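Local structure of catechol 2,3-dioxygenase (Pseudomonas sp. KL28, 3HPY) at residues 79-82 with 83-87; 258-261 with 262-266; 16-19 with 20-23; 286-289 with 290-293. The protein probably catalyses the iron-dependent extradiol cleavage of catechol by molecular oxygen, giving 2-hydroxy-6-oxohexa-2,4-dienoate. One frame throughout, in Å; residues are numbered along the deposited sequence.

Overall arrangement
Contacts 1 and 2 are each partly buried, contacts 3 and 4 lie at the surface. Contact 1 is a turn in the middle of a helix with a salt bridge on its outer side; it stands alone, its nearest atoms about 25 Å from those of contact 2. Contacts 3 and 4 are both helix starts, but in contact 3 an asparagine caps the helix, whereas in contact 4 the asparagine turns to a glutamine and a water serves the first helical turn. Contact 2 is a hairpin end near the iron site. It touches contact 3 although the two lie far apart along the chain: Ser262 OG is 2.9 Å from Leu17 N, a probable hydrogen bond.

Contact 1 (79-82 with 83-87); sequences LEKL and DADLQ
The carboxylate of Asp85 is the flat group through which this helical turn makes its salt bridge: Lys81 NZ stands 3.1 Å from Asp85 OD2, on the syn side of that oxygen but 31° out of the carboxylate plane. The lysine chain passes close to the same oxygen before its end arrives, for Lys81 CD lies 3.0 Å from Asp85 OD2. Lys81 O is also 2.8 Å from Asp85 OD2, an approach of two acceptors that is no hydrogen bond and that the ammonium group probably offsets. A bend at chi2 (-87°) carries the lysine round to meet a residue four positions on, the usual spacing for an i to i+4 ion pair on a helix. Lys81 is exposed, while Asp85 is partly covered and touches Val172.

Regular i to i+4 backbone bonds run beneath the pair; those from Asp83 N to Leu79 O (2.9 Å) and from Ala84 N to Glu80 O (3.0 Å) are nearly straight. On the inner side, Leu86 CG packs 3.3 Å from Leu82 O, the carbonyl oxygen that accepts from Leu86 N. Two other acids of the turn approach to 4.8 Å between Glu80 OE1 and Asp83 OD1, probably tolerated because each forms a salt bridge with Arg95. Asp83 OD2 is also hydrogen-bonded to Thr93 OG1.

This is a middle section of helix 76-89, lying on one sheet of the N-terminal half: Leu79 touches Val108 and Leu120, Leu82 touches Leu120, and Leu86 meets Phe110, so the leucine face covers strands 107-111 and 117-121.

Contact 2 (258-261 with 262-266); sequences AWDP and SGNRF
Asp260 reaches across the turn to Asn264 and, with Trp259, has the most surface buried in this hairpin. Asp260 OD1 accepts two backbone N-H groups: Ser262 N at 3.2 Å, which closes an Asx turn, and Asn264 N at 2.6 Å. The donors come from opposite faces of the carboxylate plane, so the oxygen is clasped from both sides. A chi1 of 86° sets the carboxylate between its own backbone N and carbonyl carbon, folded in over the loop.

The backbone of the same loop is a type I turn from Asp260 to Gly263, with Gly263 N 2.6 Å from Asp260 O. Gly263 has a positive phi (100°), and Asp260 N binds Asn264 O at 2.8 Å beyond it; together these features identify a type I turn with a G1 beta bulge.

The Trp259 indole lies alongside Arg265, on the same face of the hairpin and pointing the same way. Trp259 NE1 is 3.7 Å from Arg265 CB and sits above one face of the guanidinium, offset toward its rim, with the two planes 49° apart. Arg265 also has a salt bridge to Asp242 and a hydrogen bond to His215 O; its side chain lies about 4 Å from that of the iron ligand His216. On the other face, Ala258 CB meets Phe266 CZ at 3.5 Å, next to the antiparallel bond from Phe266 N to Ala258 O (3.0 Å).

The hairpin joins strands 254-259 and 265-270. Met234 of helix 224-236 packs on Ala258 and Phe266. From helix 19-29, Tyr26 OH is hydrogen-bonded to Asp260 OD2, and Phe25 packs on Asp260 and Pro261.

Contact 3 (16-19 with 20-23); sequences VLNL and EEGI
Asn18 starts helix 19-29 at the N-cap position, and its carbonyl takes the N-H of Gly22. Val16 ends the preceding strand, Leu17 breaks the extended run, and Asn18 returns to phi/psi -125/106° before the helical values of Leu19. Two carbonyls serve the first turn: Asn18 O takes Gly22 N at 2.9 Å, and Leu19 O takes Ile23 N at 2.7 Å. Gly22 N also has a weak second bond to Leu19 O, so its hydrogen is shared. Gly22, without a side chain, sits where Val16 CG2 and these two carbonyls close in.

The Asn18 amide supplies the acceptor that the opening turn would otherwise lack. Glu21 N reaches Asn18 OD1 at 3.0 Å in a fairly straight bond, although the donor stands above the amide plane and not on a lone pair. A chi1 of 67° places Glu21 CG between its backbone N and carbonyl carbon; extended from there, the chain crosses the cap at about a right angle and brings Glu21 OE2 3.1 Å from Asn18 CB, carboxylate and amide planes nearly perpendicular. On the side toward the sheet, Leu19 CD2 packs against Ile23 CG1 at 3.7 Å.

This junction follows the first strand in the beta-alpha-beta-beta-beta order of a vicinal oxygen chelate module. Leu19 rests on Val43 and Ile58, Ile23 on Val43, Glu34 and Arg37, which brings the helix start over strands 33-37, 43-46 and 56-60; Glu21 touches Pro261.

Contact 4 (286-289 with 290-293); sequences YDNF and AQGL
Phe289 O accepts the backbone N of Leu293 at 2.9 Å, a short though bent bond between 286-289 and 290-293. An ordered water accompanies it at the helix start, donating to Asp287 O (2.6 Å) and accepting from Ala290 N (2.7 Å). The water thereby joins the preceding loop to an N-H of the first turn. The other polar links are weaker. Asn288 O is approached by Gln291 N and Gly292 N at 3.3 and 3.5 Å, both weak bonds.

Asn288 occupies the N-cap position, yet its amide makes no capping bond. With CG anti to the backbone N (chi1 -159°) it turns instead to the side chain three residues on, where Gln291 NE2 gives a weak bond to Asn288 OD1 at 2.8 Å and an N-H...O angle of 130°. The two amide planes stand 74° apart, so the groups meet across and not stacked. Gln291 OE1 adds a weak bond to Ser235 of a neighbouring subunit, and Asn288 packs on Asn135 of another, which places this surface patch at subunit interfaces.

Away from the amides, Phe289 CZ meets Leu293 CD2 at 3.7 Å, the ring end touching one leucine methyl. The side chain of Leu293 lies about 5 Å from the bound 4-methylcatechol, a close neighbour of the substrate site.

The short helix 289-293 follows strand 282-284 through a type I turn. Phe289 and Tyr286 both rest on Met190 of strand 189-195, and the backbone of Gly292 bonds to Gly249 and Val250, the second a residue of the catechol pocket.

Contact 1 (79-82 with 83-87)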
ATOM      1  N   LEU C  79       5.715 -38.193 -12.430  1.00 30.60           N
ATOM      2  CA  LEU C  79       6.454 -38.685 -11.273  1.00 30.96           C
ATOM      3  C   LEU C  79       7.375 -39.834 -11.681  1.00 32.23           C
ATOM      4  O   LEU C  79       8.586 -39.778 -11.455  1.00 31.10           O
ATOM      5  CB  LEU C  79       5.482 -39.156 -10.190  1.00 28.64           C
ATOM      6  CG  LEU C  79       6.069 -39.459  -8.809  1.00 28.80           C
ATOM      7  CD1 LEU C  79       6.705 -38.193  -8.248  1.00 29.87           C
ATOM      8  CD2 LEU C  79       4.974 -39.959  -7.867  1.00 26.05           C
ATOM      9  N   GLU C  80       6.796 -40.869 -12.288  1.00 33.12           N
ATOM     10  CA  GLU C  80       7.568 -42.029 -12.733  1.00 33.56           C
ATOM     11  C   GLU C  80       8.672 -41.560 -13.671  1.00 32.66           C
ATOM     12  O   GLU C  80       9.829 -41.958 -13.554  1.00 33.27           O
ATOM     13  CB  GLU C  80       6.666 -43.017 -13.476  1.00 34.52           C
ATOM     14  CG  GLU C  80       5.481 -43.528 -12.672  1.00 37.35           C
ATOM     15  CD  GLU C  80       5.901 -44.213 -11.388  1.00 38.68           C
ATOM     16  OE1 GLU C  80       7.058 -44.686 -11.320  1.00 38.62           O
ATOM     17  OE2 GLU C  80       5.075 -44.288 -10.452  1.00 39.86           O
ATOM     18  N   LYS C  81       8.288 -40.703 -14.606  1.00 33.65           N
ATOM     19  CA  LYS C  81       9.200 -40.151 -15.597  1.00 33.31           C
ATOM     20  C   LYS C  81      10.429 -39.514 -14.934  1.00 34.29           C
ATOM     21  O   LYS C  81      11.571 -39.794 -15.312  1.00 34.75           O
ATOM     22  CB  LYS C  81       8.431 -39.129 -16.432  1.00 33.10           C
ATOM     23  CG  LYS C  81       9.009 -38.847 -17.796  1.00 34.44           C
ATOM     24  CD  LYS C  81      10.057 -37.763 -17.749  1.00 35.30           C
ATOM     25  CE  LYS C  81      10.479 -37.378 -19.160  1.00 36.62           C
ATOM     26  NZ  LYS C  81      11.530 -36.320 -19.152  1.00 35.50           N
ATOM     27  N   LEU C  82      10.196 -38.668 -13.934  1.00 33.67           N
ATOM     28  CA  LEU C  82      11.294 -38.009 -13.238  1.00 32.54           C
ATOM     29  C   LEU C  82      12.128 -38.969 -12.387  1.00 32.43           C
ATOM     30  O   LEU C  82      13.354 -38.855 -12.339  1.00 30.56           O
ATOM     31  CB  LEU C  82      10.746 -36.856 -12.395  1.00 32.44           C
ATOM     32  CG  LEU C  82      10.235 -35.753 -13.324  1.00 31.03           C
ATOM     33  CD1 LEU C  82       9.341 -34.785 -12.567  1.00 32.66           C
ATOM     34  CD2 LEU C  82      11.427 -35.040 -13.947  1.00 29.37           C
ATOM     35  N   ASP C  83      11.474 -39.914 -11.718  1.00 33.64           N
ATOM     36  CA  ASP C  83      12.210 -40.892 -10.920  1.00 34.71           C
ATOM     37  C   ASP C  83      13.230 -41.547 -11.863  1.00 35.21           C
ATOM     38  O   ASP C  83      14.412 -41.634 -11.542  1.00 35.35           O
ATOM     39  CB  ASP C  83      11.243 -41.944 -10.347  1.00 36.75           C
ATOM     40  CG  ASP C  83      11.923 -42.936  -9.395  1.00 38.28           C
ATOM     41  OD1 ASP C  83      11.282 -43.957  -9.074  1.00 40.42           O
ATOM     42  OD2 ASP C  83      13.074 -42.704  -8.963  1.00 39.12           O
ATOM     43  N   ALA C  84      12.775 -41.974 -13.044  1.00 35.43           N
ATOM     44  CA  ALA C  84      13.650 -42.626 -14.023  1.00 34.74           C
ATOM     45  C   ALA C  84      14.809 -41.755 -14.491  1.00 35.30           C
ATOM     46  O   ALA C  84      15.931 -42.239 -14.650  1.00 33.83           O
ATOM     47  CB  ALA C  84      12.842 -43.083 -15.227  1.00 34.82           C
ATOM     48  N   ASP C  85      14.537 -40.474 -14.720  1.00 35.95           N
ATOM     49  CA  ASP C  85      15.570 -39.550 -15.173  1.00 36.42           C
ATOM     50  C   ASP C  85      16.594 -39.307 -14.071  1.00 35.00           C
ATOM     51  O   ASP C  85      17.759 -39.032 -14.343  1.00 34.30           O
ATOM     52  CB  ASP C  85      14.952 -38.217 -15.601  1.00 37.27           C
ATOM     53  CG  ASP C  85      13.920 -38.377 -16.709  1.00 40.06           C
ATOM     54  OD1 ASP C  85      14.148 -39.197 -17.625  1.00 41.27           O
ATOM     55  OD2 ASP C  85      12.886 -37.674 -16.674  1.00 39.62           O
ATOM     56  N   LEU C  86      16.152 -39.399 -12.820  1.00 35.25           N
ATOM     57  CA  LEU C  86      17.055 -39.200 -11.693  1.00 34.78           C
ATOM     58  C   LEU C  86      18.001 -40.393 -11.594  1.00 35.57           C
ATOM     59  O   LEU C  86      19.191 -40.238 -11.314  1.00 34.09           O
ATOM     60  CB  LEU C  86      16.264 -39.044 -10.391  1.00 34.03           C
ATOM     61  CG  LEU C  86      15.547 -37.704 -10.191  1.00 33.69           C
ATOM     62  CD1 LEU C  86      14.548 -37.824  -9.052  1.00 33.80           C
ATOM     63  CD2 LEU C  86      16.567 -36.605  -9.914  1.00 32.05           C
ATOM     64  N   GLN C  87      17.477 -41.588 -11.835  1.00 35.62           N
ATOM     65  CA  GLN C  87      18.320 -42.773 -11.764  1.00 36.09           C
ATOM     66  C   GLN C  87      19.256 -42.839 -12.965  1.00 36.09           C
ATOM     67  O   GLN C  87      20.423 -43.183 -12.819  1.00 36.43           O
ATOM     68  CB  GLN C  87      17.468 -44.035 -11.695  1.00 36.92           C
ATOM     69  CG  GLN C  87      16.454 -44.025 -10.586  1.00 36.75           C
ATOM     70  CD  GLN C  87      15.764 -45.350 -10.457  1.00 38.34           C
ATOM     71  OE1 GLN C  87      14.552 -45.416 -10.256  1.00 39.97           O
ATOM     72  NE2 GLN C  87      16.533 -46.425 -10.565  1.00 39.73           N
TER

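Contact 2 (258-261 with 262-266)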
ATOM      1  N   ALA C 258      12.665 -13.797  10.287  1.00 29.40           N
ATOM      2  CA  ALA C 258      12.397 -13.975  11.701  1.00 29.52           C
ATOM      3  C   ALA C 258      12.741 -15.396  12.089  1.00 30.17           C
ATOM      4  O   ALA C 258      13.035 -16.226  11.227  1.00 30.48           O
ATOM      5  CB  ALA C 258      10.933 -13.694  11.995  1.00 29.59           C
ATOM      6  N   TRP C 259      12.704 -15.684  13.386  1.00 28.89           N
ATOM      7  CA  TRP C 259      13.016 -17.027  13.846  1.00 28.42           C
ATOM      8  C   TRP C 259      11.842 -17.661  14.534  1.00 28.34           C
ATOM      9  O   TRP C 259      11.065 -16.987  15.208  1.00 25.88           O
ATOM     10  CB  TRP C 259      14.198 -17.004  14.817  1.00 28.17           C
ATOM     11  CG  TRP C 259      15.496 -16.972  14.129  1.00 27.02           C
ATOM     12  CD1 TRP C 259      16.060 -17.980  13.399  1.00 26.11           C
ATOM     13  CD2 TRP C 259      16.386 -15.859  14.042  1.00 25.89           C
ATOM     14  NE1 TRP C 259      17.253 -17.559  12.860  1.00 26.91           N
ATOM     15  CE2 TRP C 259      17.474 -16.260  13.238  1.00 26.29           C
ATOM     16  CE3 TRP C 259      16.370 -14.559  14.567  1.00 27.24           C
ATOM     17  CZ2 TRP C 259      18.538 -15.406  12.943  1.00 27.11           C
ATOM     18  CZ3 TRP C 259      17.429 -13.710  14.277  1.00 27.53           C
ATOM     19  CH2 TRP C 259      18.500 -14.137  13.471  1.00 27.42           C
ATOM     20  N   ASP C 260      11.683 -18.964  14.368  1.00 29.90           N
ATOM     21  CA  ASP C 260      10.590 -19.570  15.076  1.00 31.29           C
ATOM     22  C   ASP C 260      11.145 -19.996  16.447  1.00 31.39           C
ATOM     23  O   ASP C 260      12.358 -20.004  16.666  1.00 31.44           O
ATOM     24  CB  ASP C 260       9.944 -20.684  14.227  1.00 33.89           C
ATOM     25  CG  ASP C 260      10.619 -22.028  14.358  1.00 37.42           C
ATOM     26  OD1 ASP C 260      11.798 -22.098  14.771  1.00 37.76           O
ATOM     27  OD2 ASP C 260       9.944 -23.029  14.018  1.00 38.36           O
ATOM     28  N   PRO C 261      10.257 -20.289  17.404  1.00 32.79           N
ATOM     29  CA  PRO C 261      10.586 -20.698  18.779  1.00 33.51           C
ATOM     30  C   PRO C 261      11.744 -21.684  18.968  1.00 33.82           C
ATOM     31  O   PRO C 261      12.356 -21.723  20.036  1.00 33.55           O
ATOM     32  CB  PRO C 261       9.264 -21.256  19.299  1.00 32.79           C
ATOM     33  CG  PRO C 261       8.246 -20.459  18.543  1.00 34.62           C
ATOM     34  CD  PRO C 261       8.812 -20.412  17.152  1.00 32.94           C
ATOM     35  N   SER C 262      12.039 -22.479  17.944  1.00 33.07           N
ATOM     36  CA  SER C 262      13.130 -23.449  18.020  1.00 33.07           C
ATOM     37  C   SER C 262      14.371 -22.943  17.292  1.00 32.71           C
ATOM     38  O   SER C 262      15.401 -23.603  17.288  1.00 35.19           O
ATOM     39  CB  SER C 262      12.713 -24.787  17.398  1.00 32.42           C
ATOM     40  OG  SER C 262      11.532 -25.293  17.985  1.00 34.00           O
ATOM     41  N   GLY C 263      14.276 -21.777  16.664  1.00 31.46           N
ATOM     42  CA  GLY C 263      15.425 -21.255  15.947  1.00 29.98           C
ATOM     43  C   GLY C 263      15.391 -21.481  14.441  1.00 29.46           C
ATOM     44  O   GLY C 263      16.350 -21.172  13.735  1.00 29.38           O
ATOM     45  N   ASN C 264      14.293 -22.029  13.938  1.00 28.42           N
ATOM     46  CA  ASN C 264      14.154 -22.236  12.505  1.00 28.09           C
ATOM     47  C   ASN C 264      13.774 -20.890  11.889  1.00 26.57           C
ATOM     48  O   ASN C 264      12.712 -20.338  12.194  1.00 25.50           O
ATOM     49  CB  ASN C 264      13.044 -23.242  12.212  1.00 28.47           C
ATOM     50  CG  ASN C 264      13.353 -24.626  12.737  1.00 30.48           C
ATOM     51  OD1 ASN C 264      12.514 -25.255  13.391  1.00 32.90           O
ATOM     52  ND2 ASN C 264      14.552 -25.119  12.444  1.00 31.32           N
ATOM     53  N   ARG C 265      14.635 -20.363  11.026  1.00 26.52           N
ATOM     54  CA  ARG C 265      14.360 -19.098  10.365  1.00 25.07           C
ATOM     55  C   ARG C 265      13.300 -19.292   9.280  1.00 25.89           C
ATOM     56  O   ARG C 265      13.318 -20.283   8.542  1.00 26.22           O
ATOM     57  CB  ARG C 265      15.628 -18.543   9.712  1.00 26.18           C
ATOM     58  CG  ARG C 265      15.406 -17.221   8.981  1.00 26.81           C
ATOM     59  CD  ARG C 265      16.601 -16.789   8.130  1.00 29.74           C
ATOM     60  NE  ARG C 265      17.761 -16.359   8.911  1.00 32.89           N
ATOM     61  CZ  ARG C 265      18.910 -17.025   8.960  1.00 33.10           C
ATOM     62  NH1 ARG C 265      19.050 -18.152   8.277  1.00 32.25           N
ATOM     63  NH2 ARG C 265      19.926 -16.557   9.673  1.00 32.30           N
ATOM     64  N   PHE C 266      12.369 -18.350   9.191  1.00 24.84           N
ATOM     65  CA  PHE C 266      11.353 -18.401   8.156  1.00 24.47           C
ATOM     66  C   PHE C 266      11.316 -17.013   7.525  1.00 26.67           C
ATOM     67  O   PHE C 266      11.941 -16.072   8.033  1.00 25.47           O
ATOM     68  CB  PHE C 266       9.987 -18.780   8.737  1.00 25.73           C
ATOM     69  CG  PHE C 266       9.385 -17.737   9.634  1.00 29.54           C
ATOM     70  CD1 PHE C 266       8.514 -16.777   9.122  1.00 29.74           C
ATOM     71  CD2 PHE C 266       9.674 -17.718  10.993  1.00 29.23           C
ATOM     72  CE1 PHE C 266       7.941 -15.821   9.949  1.00 30.30           C
ATOM     73  CE2 PHE C 266       9.103 -16.764  11.823  1.00 30.31           C
ATOM     74  CZ  PHE C 266       8.236 -15.815  11.302  1.00 29.72           C
TER

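Contact 3 (16-19 with 20-23)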
ATOM      1  N   VAL C  16      11.026 -29.142  15.296  1.00 37.66           N
ATOM      2  CA  VAL C  16      11.104 -28.129  16.341  1.00 40.15           C
ATOM      3  C   VAL C  16      11.433 -28.790  17.680  1.00 41.58           C
ATOM      4  O   VAL C  16      11.101 -29.955  17.906  1.00 40.67           O
ATOM      5  CB  VAL C  16       9.775 -27.353  16.479  1.00 39.82           C
ATOM      6  CG1 VAL C  16       9.562 -26.452  15.268  1.00 41.21           C
ATOM      7  CG2 VAL C  16       8.626 -28.323  16.618  1.00 38.63           C
ATOM      8  N   LEU C  17      12.092 -28.044  18.559  1.00 43.14           N
ATOM      9  CA  LEU C  17      12.473 -28.546  19.878  1.00 44.69           C
ATOM     10  C   LEU C  17      11.246 -28.783  20.764  1.00 46.32           C
ATOM     11  O   LEU C  17      11.201 -29.754  21.523  1.00 46.64           O
ATOM     12  CB  LEU C  17      13.407 -27.548  20.560  1.00 44.29           C
ATOM     13  CG  LEU C  17      14.574 -27.007  19.725  1.00 45.20           C
ATOM     14  CD1 LEU C  17      15.281 -25.889  20.481  1.00 44.57           C
ATOM     15  CD2 LEU C  17      15.540 -28.132  19.401  1.00 45.70           C
ATOM     16  N   ASN C  18      10.264 -27.887  20.681  1.00 46.97           N
ATOM     17  CA  ASN C  18       9.042 -28.012  21.470  1.00 48.59           C
ATOM     18  C   ASN C  18       7.835 -27.987  20.544  1.00 49.22           C
ATOM     19  O   ASN C  18       7.449 -26.939  20.023  1.00 49.72           O
ATOM     20  CB  ASN C  18       8.928 -26.872  22.488  1.00 48.45           C
ATOM     21  CG  ASN C  18       7.788 -27.081  23.476  1.00 49.32           C
ATOM     22  OD1 ASN C  18       6.633 -27.288  23.093  1.00 47.65           O
ATOM     23  ND2 ASN C  18       8.111 -27.022  24.760  1.00 50.99           N
ATOM     24  N   LEU C  19       7.237 -29.154  20.353  1.00 50.37           N
ATOM     25  CA  LEU C  19       6.082 -29.289  19.479  1.00 50.53           C
ATOM     26  C   LEU C  19       4.946 -28.351  19.871  1.00 50.67           C
ATOM     27  O   LEU C  19       4.408 -27.636  19.024  1.00 51.08           O
ATOM     28  CB  LEU C  19       5.586 -30.735  19.500  1.00 50.09           C
ATOM     29  CG  LEU C  19       5.318 -31.389  18.146  1.00 49.80           C
ATOM     30  CD1 LEU C  19       4.799 -32.803  18.365  1.00 51.20           C
ATOM     31  CD2 LEU C  19       4.318 -30.575  17.363  1.00 49.31           C
ATOM     32  N   GLU C  20       4.582 -28.355  21.150  1.00 50.08           N
ATOM     33  CA  GLU C  20       3.496 -27.504  21.631  1.00 50.02           C
ATOM     34  C   GLU C  20       3.653 -26.045  21.267  1.00 48.18           C
ATOM     35  O   GLU C  20       2.726 -25.433  20.742  1.00 47.57           O
ATOM     36  CB  GLU C  20       3.340 -27.617  23.148  1.00 52.00           C
ATOM     37  CG  GLU C  20       2.382 -28.706  23.564  1.00 54.77           C
ATOM     38  CD  GLU C  20       2.814 -30.069  23.074  1.00 56.53           C
ATOM     39  OE1 GLU C  20       1.925 -30.891  22.757  1.00 58.02           O
ATOM     40  OE2 GLU C  20       4.040 -30.322  23.014  1.00 57.32           O
ATOM     41  N   GLU C  21       4.813 -25.468  21.546  1.00 46.62           N
ATOM     42  CA  GLU C  21       4.953 -24.072  21.211  1.00 45.80           C
ATOM     43  C   GLU C  21       5.146 -23.885  19.706  1.00 44.46           C
ATOM     44  O   GLU C  21       4.929 -22.795  19.178  1.00 43.99           O
ATOM     45  CB  GLU C  21       6.042 -23.397  22.079  1.00 47.19           C
ATOM     46  CG  GLU C  21       7.483 -23.815  21.904  1.00 50.12           C
ATOM     47  CD  GLU C  21       8.391 -23.212  22.989  1.00 51.65           C
ATOM     48  OE1 GLU C  21       8.230 -22.020  23.329  1.00 52.84           O
ATOM     49  OE2 GLU C  21       9.277 -23.931  23.496  1.00 51.92           O
ATOM     50  N   GLY C  22       5.506 -24.964  19.011  1.00 42.35           N
ATOM     51  CA  GLY C  22       5.652 -24.897  17.569  1.00 39.49           C
ATOM     52  C   GLY C  22       4.253 -24.866  16.967  1.00 38.16           C
ATOM     53  O   GLY C  22       4.001 -24.168  15.985  1.00 37.89           O
ATOM     54  N   ILE C  23       3.334 -25.623  17.566  1.00 36.57           N
ATOM     55  CA  ILE C  23       1.947 -25.674  17.104  1.00 35.78           C
ATOM     56  C   ILE C  23       1.311 -24.290  17.244  1.00 36.15           C
ATOM     57  O   ILE C  23       0.748 -23.748  16.291  1.00 33.98           O
ATOM     58  CB  ILE C  23       1.109 -26.689  17.929  1.00 35.74           C
ATOM     59  CG1 ILE C  23       1.607 -28.116  17.668  1.00 36.70           C
ATOM     60  CG2 ILE C  23      -0.370 -26.582  17.568  1.00 34.08           C
ATOM     61  CD1 ILE C  23       0.799 -29.193  18.388  1.00 35.98           C
TER

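Contact 4 (286-289 with 290-293)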
ATOM      1  N   TYR C 286      30.160 -10.372  -6.192  1.00 46.03           N
ATOM      2  CA  TYR C 286      30.366 -10.712  -4.784  1.00 47.63           C
ATOM      3  C   TYR C 286      30.518  -9.482  -3.892  1.00 48.29           C
ATOM      4  O   TYR C 286      29.911  -9.405  -2.821  1.00 48.30           O
ATOM      5  CB  TYR C 286      31.612 -11.592  -4.615  1.00 49.17           C
ATOM      6  CG  TYR C 286      31.906 -11.986  -3.173  1.00 50.86           C
ATOM      7  CD1 TYR C 286      31.193 -13.011  -2.548  1.00 51.99           C
ATOM      8  CD2 TYR C 286      32.897 -11.332  -2.435  1.00 51.33           C
ATOM      9  CE1 TYR C 286      31.460 -13.378  -1.226  1.00 52.50           C
ATOM     10  CE2 TYR C 286      33.169 -11.689  -1.112  1.00 51.54           C
ATOM     11  CZ  TYR C 286      32.450 -12.712  -0.517  1.00 53.07           C
ATOM     12  OH  TYR C 286      32.719 -13.076   0.787  1.00 54.49           O
ATOM     13  N   ASP C 287      31.334  -8.529  -4.332  1.00 48.49           N
ATOM     14  CA  ASP C 287      31.583  -7.329  -3.547  1.00 48.74           C
ATOM     15  C   ASP C 287      30.303  -6.544  -3.299  1.00 48.42           C
ATOM     16  O   ASP C 287      30.147  -5.908  -2.255  1.00 48.41           O
ATOM     17  CB  ASP C 287      32.630  -6.449  -4.248  1.00 49.98           C
ATOM     18  CG  ASP C 287      32.037  -5.570  -5.333  1.00 51.72           C
ATOM     19  OD1 ASP C 287      31.410  -4.544  -4.991  1.00 53.10           O
ATOM     20  OD2 ASP C 287      32.199  -5.904  -6.525  1.00 53.10           O
ATOM     21  N   ASN C 288      29.374  -6.619  -4.245  1.00 47.87           N
ATOM     22  CA  ASN C 288      28.111  -5.897  -4.131  1.00 46.33           C
ATOM     23  C   ASN C 288      26.981  -6.748  -3.558  1.00 45.66           C
ATOM     24  O   ASN C 288      25.810  -6.396  -3.657  1.00 44.13           O
ATOM     25  CB  ASN C 288      27.710  -5.368  -5.507  1.00 47.40           C
ATOM     26  CG  ASN C 288      26.736  -4.217  -5.426  1.00 48.20           C
ATOM     27  OD1 ASN C 288      25.524  -4.399  -5.540  1.00 49.25           O
ATOM     28  ND2 ASN C 288      27.265  -3.016  -5.216  1.00 49.03           N
ATOM     29  N   PHE C 289      27.325  -7.851  -2.922  1.00 45.58           N
ATOM     30  CA  PHE C 289      26.299  -8.724  -2.400  1.00 46.17           C
ATOM     31  C   PHE C 289      25.451  -8.139  -1.211  1.00 45.89           C
ATOM     32  O   PHE C 289      24.316  -8.581  -0.997  1.00 45.13           O
ATOM     33  CB  PHE C 289      26.988 -10.082  -2.154  1.00 47.59           C
ATOM     34  CG  PHE C 289      26.126 -11.134  -1.544  1.00 48.83           C
ATOM     35  CD1 PHE C 289      24.998 -11.676  -2.205  1.00 50.16           C
ATOM     36  CD2 PHE C 289      26.407 -11.543  -0.245  1.00 49.34           C
ATOM     37  CE1 PHE C 289      24.171 -12.650  -1.562  1.00 50.32           C
ATOM     38  CE2 PHE C 289      25.614 -12.496   0.413  1.00 51.07           C
ATOM     39  CZ  PHE C 289      24.475 -13.047  -0.235  1.00 51.28           C
ATOM     40  N   ALA C 290      25.958  -7.115  -0.500  1.00 45.60           N
ATOM     41  CA  ALA C 290      25.219  -6.441   0.607  1.00 44.54           C
ATOM     42  C   ALA C 290      23.939  -5.781   0.058  1.00 43.59           C
ATOM     43  O   ALA C 290      22.890  -5.773   0.708  1.00 42.41           O
ATOM     44  CB  ALA C 290      26.100  -5.355   1.268  1.00 44.12           C
ATOM     45  N   GLN C 291      24.065  -5.209  -1.138  1.00 43.12           N
ATOM     46  CA  GLN C 291      22.958  -4.557  -1.829  1.00 41.61           C
ATOM     47  C   GLN C 291      21.966  -5.594  -2.348  1.00 41.52           C
ATOM     48  O   GLN C 291      20.765  -5.333  -2.428  1.00 40.58           O
ATOM     49  CB  GLN C 291      23.454  -3.742  -3.023  1.00 40.95           C
ATOM     50  CG  GLN C 291      22.409  -2.716  -3.426  1.00 40.18           C
ATOM     51  CD  GLN C 291      22.724  -1.933  -4.684  1.00 40.83           C
ATOM     52  OE1 GLN C 291      22.369  -0.758  -4.788  1.00 39.09           O
ATOM     53  NE2 GLN C 291      23.364  -2.579  -5.655  1.00 38.39           N
ATOM     54  N   GLY C 292      22.489  -6.759  -2.731  1.00 40.75           N
ATOM     55  CA  GLY C 292      21.658  -7.840  -3.240  1.00 40.94           C
ATOM     56  C   GLY C 292      20.849  -8.496  -2.135  1.00 40.71           C
ATOM     57  O   GLY C 292      19.761  -9.032  -2.366  1.00 40.47           O
ATOM     58  N   LEU C 293      21.416  -8.448  -0.933  1.00 41.08           N
ATOM     59  CA  LEU C 293      20.832  -8.973   0.298  1.00 41.80           C
ATOM     60  C   LEU C 293      19.837  -7.871   0.760  1.00 41.30           C
ATOM     61  O   LEU C 293      18.626  -8.095   0.733  1.00 41.50           O
ATOM     62  CB  LEU C 293      21.975  -9.201   1.308  1.00 43.72           C
ATOM     63  CG  LEU C 293      21.961 -10.156   2.504  1.00 45.00           C
ATOM     64  CD1 LEU C 293      20.801  -9.790   3.392  1.00 46.38           C
ATOM     65  CD2 LEU C 293      21.881 -11.620   2.056  1.00 47.06           C
TER
HETATM   66  O   HOH W   1      28.666  -6.874  -0.294  1.00 35.68           O